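Local coordinates for flagellar biosynthesis protein flhF (Bacillus subtilis, PDB 2PX0), which binds GTP as an SRP-family GTPase, forms a homodimer with bound nucleotide, and is necessary for building the bacterial flagellum, at residues P102-A116 with I208-S221. Residues are numbered along the deposited sequence; the frame is centred on the assembly and turned at random.
Sequences PIHSKYIVLFGSTGA and IPFESSIQSFLVLS. With GNP (phosphoaminophosphonic acid-guanylate ester), chain J; GNP (phosphoaminophosphonic acid-guanylate ester), chain R.
Gln215 grips the loop that leads into strand 107-112. Its CG lies opposite the backbone N (chi1 -173°) and the chain runs on extended, which carries the amide out to the backbone of residues 102-105. Gln215 NE2 donates to Pro102 O at 3.0 Å, from above the carbonyl plane. Gln215 OE1 accepts from His104 N and Ser105 N, both at 3.2 Å and both from one face of the amide. Ser105 OG adds a weak bond to the same oxygen. With both its ends engaged, the amide has its rotation fixed.

Beyond it the strands pair in parallel. Gln215 N donates to Tyr107 O, and Phe217 N to Val109 O. Val219 N donates to Phe111 O at 2.7 Å, the firm bond near the exit. The return bonds, Tyr107 N to Ser213 O, Phe111 N to Phe217 O and Ser113 N to Val219 O, are weak. On the face of Leu110, Leu110 CD2 meets Phe217 CB; Ala116 CB, from the P-loop, meets Val219 CG1. On the other, the Phe111 ring takes Leu218 CD1 at its edge, 3.7 Å from Phe111 CD1. Buried Ser216 OG hydrogen-bonds outside the two strands, with Pro240 O and Asn242 OD1 both within bonding distance.

Strand 107-112 runs into the P-loop of the SRP GTPase fold, where Gly115 N makes a weak bond to O3G of the chain J nucleotide. The Gln215 amide thus holds the loop before strand 107-112, and backbone bonds hold the strand and its exit toward the phosphates.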
loop_
_atom_site.group_PDB
_atom_site.type_symbol
_atom_site.label_atom_id
_atom_site.label_comp_id
_atom_site.label_asym_id
_atom_site.label_seq_id
_atom_site.Cartn_x
_atom_site.Cartn_y
_atom_site.Cartn_z
ATOM N N PRO A 102 -9.362 -22.740 7.496
ATOM C CA PRO A 102 -8.738 -22.474 8.797
ATOM C C PRO A 102 -7.280 -22.900 8.843
ATOM O O PRO A 102 -6.784 -23.572 7.939
ATOM C CB PRO A 102 -9.578 -23.303 9.750
ATOM C CG PRO A 102 -9.892 -24.500 8.926
ATOM C CD PRO A 102 -10.311 -23.857 7.603
ATOM N N ILE A 103 -6.590 -22.514 9.905
ATOM C CA ILE A 103 -5.192 -22.889 10.060
ATOM C C ILE A 103 -5.093 -24.321 10.599
ATOM O O ILE A 103 -5.585 -24.615 11.691
ATOM C CB ILE A 103 -4.466 -21.904 11.004
ATOM C CG1 ILE A 103 -3.995 -20.696 10.191
ATOM C CG2 ILE A 103 -3.300 -22.589 11.705
ATOM C CD1 ILE A 103 -3.181 -19.709 10.978
ATOM N N HIS A 104 -4.469 -25.201 9.816
ATOM C CA HIS A 104 -4.298 -26.607 10.189
ATOM C C HIS A 104 -2.838 -27.046 10.203
ATOM O O HIS A 104 -2.308 -27.435 11.239
ATOM C CB HIS A 104 -5.053 -27.515 9.219
ATOM C CG HIS A 104 -6.532 -27.542 9.438
ATOM N ND1 HIS A 104 -7.099 -27.900 10.644
ATOM C CD2 HIS A 104 -7.563 -27.277 8.601
ATOM C CE1 HIS A 104 -8.415 -27.855 10.539
ATOM N NE2 HIS A 104 -8.723 -27.480 9.309
ATOM N N SER A 105 -2.208 -26.999 9.032
ATOM C CA SER A 105 -0.815 -27.400 8.866
ATOM C C SER A 105 0.102 -26.935 9.990
ATOM O O SER A 105 -0.214 -26.013 10.743
ATOM C CB SER A 105 -0.278 -26.883 7.530
ATOM O OG SER A 105 -1.050 -27.385 6.454
ATOM N N LYS A 106 1.251 -27.589 10.087
ATOM C CA LYS A 106 2.230 -27.278 11.109
ATOM C C LYS A 106 3.029 -26.041 10.726
ATOM O O LYS A 106 3.561 -25.342 11.594
ATOM C CB LYS A 106 3.160 -28.477 11.297
ATOM C CG LYS A 106 4.293 -28.264 12.290
ATOM C CD LYS A 106 4.967 -29.582 12.647
ATOM C CE LYS A 106 3.986 -30.503 13.391
ATOM N NZ LYS A 106 4.616 -31.771 13.855
ATOM N N TYR A 107 3.105 -25.765 9.428
ATOM C CA TYR A 107 3.859 -24.617 8.947
ATOM C C TYR A 107 2.972 -23.603 8.238
ATOM O O TYR A 107 2.277 -23.932 7.277
ATOM C CB TYR A 107 4.967 -25.106 8.025
ATOM C CG TYR A 107 5.807 -26.176 8.679
ATOM C CD1 TYR A 107 6.786 -25.848 9.621
ATOM C CD2 TYR A 107 5.586 -27.525 8.400
ATOM C CE1 TYR A 107 7.517 -26.839 10.271
ATOM C CE2 TYR A 107 6.311 -28.521 9.046
ATOM C CZ TYR A 107 7.270 -28.172 9.978
ATOM O OH TYR A 107 7.961 -29.166 10.630
ATOM N N ILE A 108 3.004 -22.367 8.729
ATOM C CA ILE A 108 2.207 -21.284 8.167
ATOM C C ILE A 108 3.121 -20.238 7.534
ATOM O O ILE A 108 3.892 -19.572 8.227
ATOM C CB ILE A 108 1.359 -20.604 9.261
ATOM C CG1 ILE A 108 0.481 -21.640 9.970
ATOM C CG2 ILE A 108 0.518 -19.499 8.657
ATOM C CD1 ILE A 108 -0.490 -22.378 9.061
ATOM N N VAL A 109 3.028 -20.090 6.219
ATOM C CA VAL A 109 3.865 -19.132 5.509
ATOM C C VAL A 109 3.101 -17.932 4.937
ATOM O O VAL A 109 2.007 -18.078 4.375
ATOM C CB VAL A 109 4.647 -19.839 4.375
ATOM C CG1 VAL A 109 5.363 -18.821 3.493
ATOM C CG2 VAL A 109 5.647 -20.810 4.982
ATOM N N LEU A 110 3.682 -16.746 5.097
ATOM C CA LEU A 110 3.075 -15.527 4.585
ATOM C C LEU A 110 4.068 -14.739 3.743
ATOM O O LEU A 110 5.128 -14.347 4.231
ATOM C CB LEU A 110 2.602 -14.628 5.721
ATOM C CG LEU A 110 1.608 -15.065 6.792
ATOM C CD1 LEU A 110 0.796 -13.825 7.180
ATOM C CD2 LEU A 110 0.690 -16.166 6.293
ATOM N N PHE A 111 3.730 -14.520 2.479
ATOM C CA PHE A 111 4.586 -13.752 1.595
ATOM C C PHE A 111 3.711 -12.695 0.934
ATOM O O PHE A 111 2.485 -12.797 0.955
ATOM C CB PHE A 111 5.283 -14.669 0.566
ATOM C CG PHE A 111 4.401 -15.756 0.008
ATOM C CD1 PHE A 111 3.437 -15.476 -0.959
ATOM C CD2 PHE A 111 4.523 -17.064 0.461
ATOM C CE1 PHE A 111 2.612 -16.477 -1.461
ATOM C CE2 PHE A 111 3.688 -18.082 -0.047
ATOM C CZ PHE A 111 2.740 -17.780 -1.004
ATOM N N GLY A 112 4.317 -11.654 0.377
ATOM C CA GLY A 112 3.498 -10.634 -0.235
ATOM C C GLY A 112 4.146 -9.281 -0.398
ATOM O O GLY A 112 5.288 -9.059 -0.030
ATOM N N SER A 113 3.372 -8.371 -0.957
ATOM C CA SER A 113 3.793 -7.010 -1.230
ATOM C C SER A 113 4.475 -6.315 -0.051
ATOM O O SER A 113 4.356 -6.745 1.098
ATOM C CB SER A 113 2.567 -6.221 -1.659
ATOM O OG SER A 113 1.567 -7.118 -2.126
ATOM N N THR A 114 5.189 -5.235 -0.348
ATOM C CA THR A 114 5.880 -4.494 0.688
ATOM C C THR A 114 4.897 -3.740 1.580
ATOM O O THR A 114 3.873 -3.245 1.109
ATOM C CB THR A 114 6.898 -3.487 0.083
ATOM O OG1 THR A 114 6.283 -2.759 -0.980
ATOM C CG2 THR A 114 8.115 -4.208 -0.442
ATOM N N GLY A 115 5.219 -3.683 2.873
ATOM C CA GLY A 115 4.401 -2.986 3.850
ATOM C C GLY A 115 2.944 -3.375 3.917
ATOM O O GLY A 115 2.155 -2.683 4.543
ATOM N N ALA A 116 2.571 -4.480 3.288
ATOM C CA ALA A 116 1.173 -4.892 3.284
ATOM C C ALA A 116 0.654 -5.224 4.679
ATOM O O ALA A 116 -0.479 -4.886 5.023
ATOM C CB ALA A 116 0.985 -6.079 2.356
ATOM N N ILE A 208 12.083 -21.648 0.520
ATOM C CA ILE A 208 10.956 -22.421 1.032
ATOM C C ILE A 208 10.557 -23.477 0.004
ATOM O O ILE A 208 9.984 -23.156 -1.037
ATOM C CB ILE A 208 9.750 -21.517 1.349
ATOM C CG1 ILE A 208 10.125 -20.540 2.471
ATOM C CG2 ILE A 208 8.557 -22.364 1.767
ATOM C CD1 ILE A 208 9.002 -19.623 2.898
ATOM N N PRO A 209 10.852 -24.759 0.297
ATOM C CA PRO A 209 10.563 -25.918 -0.556
ATOM C C PRO A 209 9.125 -26.018 -1.050
ATOM O O PRO A 209 8.871 -25.887 -2.248
ATOM C CB PRO A 209 10.951 -27.101 0.327
ATOM C CG PRO A 209 10.681 -26.594 1.714
ATOM C CD PRO A 209 11.273 -25.205 1.640
ATOM N N PHE A 210 8.202 -26.258 -0.120
ATOM C CA PHE A 210 6.771 -26.393 -0.405
ATOM C C PHE A 210 6.334 -27.854 -0.553
ATOM O O PHE A 210 6.575 -28.498 -1.575
ATOM C CB PHE A 210 6.360 -25.601 -1.661
ATOM C CG PHE A 210 6.431 -24.098 -1.494
ATOM C CD1 PHE A 210 5.706 -23.453 -0.489
ATOM C CD2 PHE A 210 7.218 -23.322 -2.351
ATOM C CE1 PHE A 210 5.765 -22.061 -0.338
ATOM C CE2 PHE A 210 7.283 -21.926 -2.205
ATOM C CZ PHE A 210 6.554 -21.300 -1.199
ATOM N N GLU A 211 5.692 -28.366 0.494
ATOM C CA GLU A 211 5.190 -29.736 0.535
ATOM C C GLU A 211 3.984 -29.837 1.469
ATOM O O GLU A 211 3.658 -28.896 2.191
ATOM C CB GLU A 211 6.276 -30.705 1.009
ATOM C CG GLU A 211 7.033 -30.255 2.238
ATOM C CD GLU A 211 8.153 -29.286 1.890
ATOM O OE1 GLU A 211 8.998 -29.643 1.033
ATOM O OE2 GLU A 211 8.194 -28.174 2.472
ATOM N N SER A 212 3.333 -30.993 1.440
ATOM C CA SER A 212 2.154 -31.276 2.252
ATOM C C SER A 212 2.096 -30.537 3.584
ATOM O O SER A 212 1.038 -30.037 3.980
ATOM C CB SER A 212 2.070 -32.781 2.515
ATOM O OG SER A 212 0.943 -33.102 3.307
ATOM N N SER A 213 3.233 -30.470 4.271
ATOM C CA SER A 213 3.320 -29.821 5.581
ATOM C C SER A 213 3.015 -28.315 5.636
ATOM O O SER A 213 2.577 -27.814 6.669
ATOM C CB SER A 213 4.711 -30.085 6.187
ATOM O OG SER A 213 5.762 -29.729 5.288
ATOM N N ILE A 214 3.235 -27.605 4.534
ATOM C CA ILE A 214 3.011 -26.161 4.489
ATOM C C ILE A 214 1.620 -25.697 4.036
ATOM O O ILE A 214 0.932 -26.387 3.287
ATOM C CB ILE A 214 4.086 -25.485 3.606
ATOM C CG1 ILE A 214 5.437 -25.549 4.315
ATOM C CG2 ILE A 214 3.720 -24.048 3.323
ATOM C CD1 ILE A 214 6.550 -24.807 3.584
ATOM N N GLN A 215 1.223 -24.514 4.507
ATOM C CA GLN A 215 -0.067 -23.893 4.180
ATOM C C GLN A 215 0.182 -22.385 3.964
ATOM O O GLN A 215 -0.036 -21.583 4.874
ATOM C CB GLN A 215 -1.047 -24.112 5.346
ATOM C CG GLN A 215 -2.485 -23.670 5.093
ATOM C CD GLN A 215 -3.391 -23.966 6.277
ATOM O OE1 GLN A 215 -3.408 -25.086 6.791
ATOM N NE2 GLN A 215 -4.154 -22.970 6.710
ATOM N N SER A 216 0.627 -22.015 2.761
ATOM C CA SER A 216 0.955 -20.626 2.417
ATOM C C SER A 216 -0.207 -19.650 2.236
ATOM O O SER A 216 -1.313 -20.038 1.856
ATOM C CB SER A 216 1.823 -20.601 1.162
ATOM O OG SER A 216 1.148 -21.213 0.071
ATOM N N PHE A 217 0.080 -18.370 2.480
ATOM C CA PHE A 217 -0.914 -17.298 2.406
ATOM C C PHE A 217 -0.381 -16.048 1.714
ATOM O O PHE A 217 0.485 -15.368 2.262
ATOM C CB PHE A 217 -1.338 -16.916 3.820
ATOM C CG PHE A 217 -2.158 -17.964 4.513
ATOM C CD1 PHE A 217 -3.530 -18.044 4.292
ATOM C CD2 PHE A 217 -1.554 -18.875 5.377
ATOM C CE1 PHE A 217 -4.284 -19.008 4.917
ATOM C CE2 PHE A 217 -2.292 -19.843 6.008
ATOM C CZ PHE A 217 -3.668 -19.914 5.779
ATOM N N LEU A 218 -0.915 -15.727 0.536
ATOM C CA LEU A 218 -0.455 -14.560 -0.203
ATOM C C LEU A 218 -1.039 -13.275 0.381
ATOM O O LEU A 218 -2.246 -13.053 0.340
ATOM C CB LEU A 218 -0.821 -14.702 -1.678
ATOM C CG LEU A 218 -0.470 -13.513 -2.584
ATOM C CD1 LEU A 218 1.032 -13.258 -2.612
ATOM C CD2 LEU A 218 -0.964 -13.799 -3.977
ATOM N N VAL A 219 -0.175 -12.416 0.909
ATOM C CA VAL A 219 -0.624 -11.179 1.535
ATOM C C VAL A 219 -0.652 -9.919 0.674
ATOM O O VAL A 219 0.397 -9.373 0.327
ATOM C CB VAL A 219 0.224 -10.896 2.803
ATOM C CG1 VAL A 219 -0.056 -9.497 3.341
ATOM C CG2 VAL A 219 -0.092 -11.944 3.869
ATOM N N LEU A 220 -1.856 -9.447 0.352
ATOM C CA LEU A 220 -2.015 -8.234 -0.449
ATOM C C LEU A 220 -2.825 -7.244 0.360
ATOM O O LEU A 220 -3.616 -7.653 1.228
ATOM C CB LEU A 220 -2.766 -8.505 -1.749
ATOM C CG LEU A 220 -2.223 -9.501 -2.760
ATOM C CD1 LEU A 220 -3.156 -9.499 -3.930
ATOM C CD2 LEU A 220 -0.830 -9.145 -3.192
ATOM N N SER A 221 -2.645 -5.952 0.065
ATOM C CA SER A 221 -3.352 -4.907 0.771
ATOM C C SER A 221 -4.550 -4.368 0.012
ATOM O O SER A 221 -4.485 -4.154 -1.196
ATOM C CB SER A 221 -2.415 -3.766 1.084
ATOM O OG SER A 221 -3.153 -2.644 1.549
HETATM P PG GNP J . 7.575 -5.630 5.087
HETATM O O1G GNP J . 8.258 -4.325 4.864
HETATM O O2G GNP J . 8.365 -6.559 6.032
HETATM O O3G GNP J . 7.235 -6.322 3.816
HETATM N N3B GNP J . 6.197 -5.118 5.905
HETATM P PB GNP J . 5.072 -6.206 6.428
HETATM O O1B GNP J . 4.354 -6.795 5.313
HETATM O O2B GNP J . 5.793 -7.107 7.386
HETATM O O3A GNP J . 4.128 -5.118 7.187
HETATM P PA GNP J . 4.152 -4.660 8.668
HETATM O O1A GNP J . 3.716 -5.762 9.576
HETATM O O2A GNP J . 5.514 -4.017 8.849
HETATM O "O5'" GNP J . 3.083 -3.593 8.709
HETATM C "C5'" GNP J . 3.238 -2.405 7.929
HETATM C "C4'" GNP J . 2.269 -1.364 8.351
HETATM O "O4'" GNP J . 0.933 -1.574 8.031
HETATM C "C3'" GNP J . 2.300 -1.096 9.886
HETATM O "O3'" GNP J . 2.384 0.302 10.169
HETATM C "C2'" GNP J . 0.980 -1.682 10.371
HETATM O "O2'" GNP J . 0.473 -1.080 11.523
HETATM C "C1'" GNP J . 0.118 -1.458 9.173
HETATM N N9 GNP J . -0.982 -2.448 9.139
HETATM C C8 GNP J . -0.808 -3.892 9.017
HETATM N N7 GNP J . -1.973 -4.485 9.022
HETATM C C5 GNP J . -2.940 -3.373 9.151
HETATM C C6 GNP J . -4.393 -3.413 9.209
HETATM O O6 GNP J . -5.112 -4.332 9.170
HETATM N N1 GNP J . -4.924 -2.132 9.328
HETATM C C2 GNP J . -4.052 -1.047 9.372
HETATM N N2 GNP J . -4.789 0.175 9.487
HETATM N N3 GNP J . -2.783 -0.940 9.329
HETATM C C4 GNP J . -2.279 -2.196 9.211
HETATM P PG GNP R . 5.427 2.145 9.170
HETATM O O1G GNP R . 4.841 0.843 9.578
HETATM O O2G GNP R . 6.465 2.645 10.188
HETATM O O3G GNP R . 4.394 3.171 8.912
HETATM N N3B GNP R . 6.267 1.691 7.756
HETATM P PB GNP R . 7.150 2.799 6.895
HETATM O O1B GNP R . 6.289 3.758 6.214
HETATM O O2B GNP R . 8.185 3.291 7.839
HETATM O O3A GNP R . 7.754 1.832 5.800
HETATM P PA GNP R . 9.139 1.284 5.699
HETATM O O1A GNP R . 10.101 2.376 5.431
HETATM O O2A GNP R . 9.305 0.420 6.928
HETATM O "O5'" GNP R . 9.058 0.394 4.456
HETATM C "C5'" GNP R . 8.185 -0.759 4.425
HETATM C "C4'" GNP R . 8.439 -1.602 3.216
HETATM O "O4'" GNP R . 8.271 -1.001 1.975
HETATM C "C3'" GNP R . 9.882 -2.210 3.210
HETATM O "O3'" GNP R . 9.854 -3.632 2.964
HETATM C "C2'" GNP R . 10.595 -1.437 2.083
HETATM O "O2'" GNP R . 11.631 -2.142 1.458
HETATM C "C1'" GNP R . 9.432 -1.152 1.169
HETATM N N9 GNP R . 9.688 0.082 0.381
HETATM C C8 GNP R . 9.828 1.415 0.952
HETATM N N7 GNP R . 10.058 2.292 -0.002
HETATM C C5 GNP R . 10.065 1.480 -1.252
HETATM C C6 GNP R . 10.276 1.894 -2.640
HETATM O O6 GNP R . 10.485 2.952 -3.069
HETATM N N1 GNP R . 10.200 0.821 -3.506
HETATM C C2 GNP R . 9.953 -0.435 -2.991
HETATM N N2 GNP R . 9.912 -1.405 -4.061
HETATM N N3 GNP R . 9.761 -0.881 -1.800
HETATM C C4 GNP R . 9.836 0.181 -0.949
#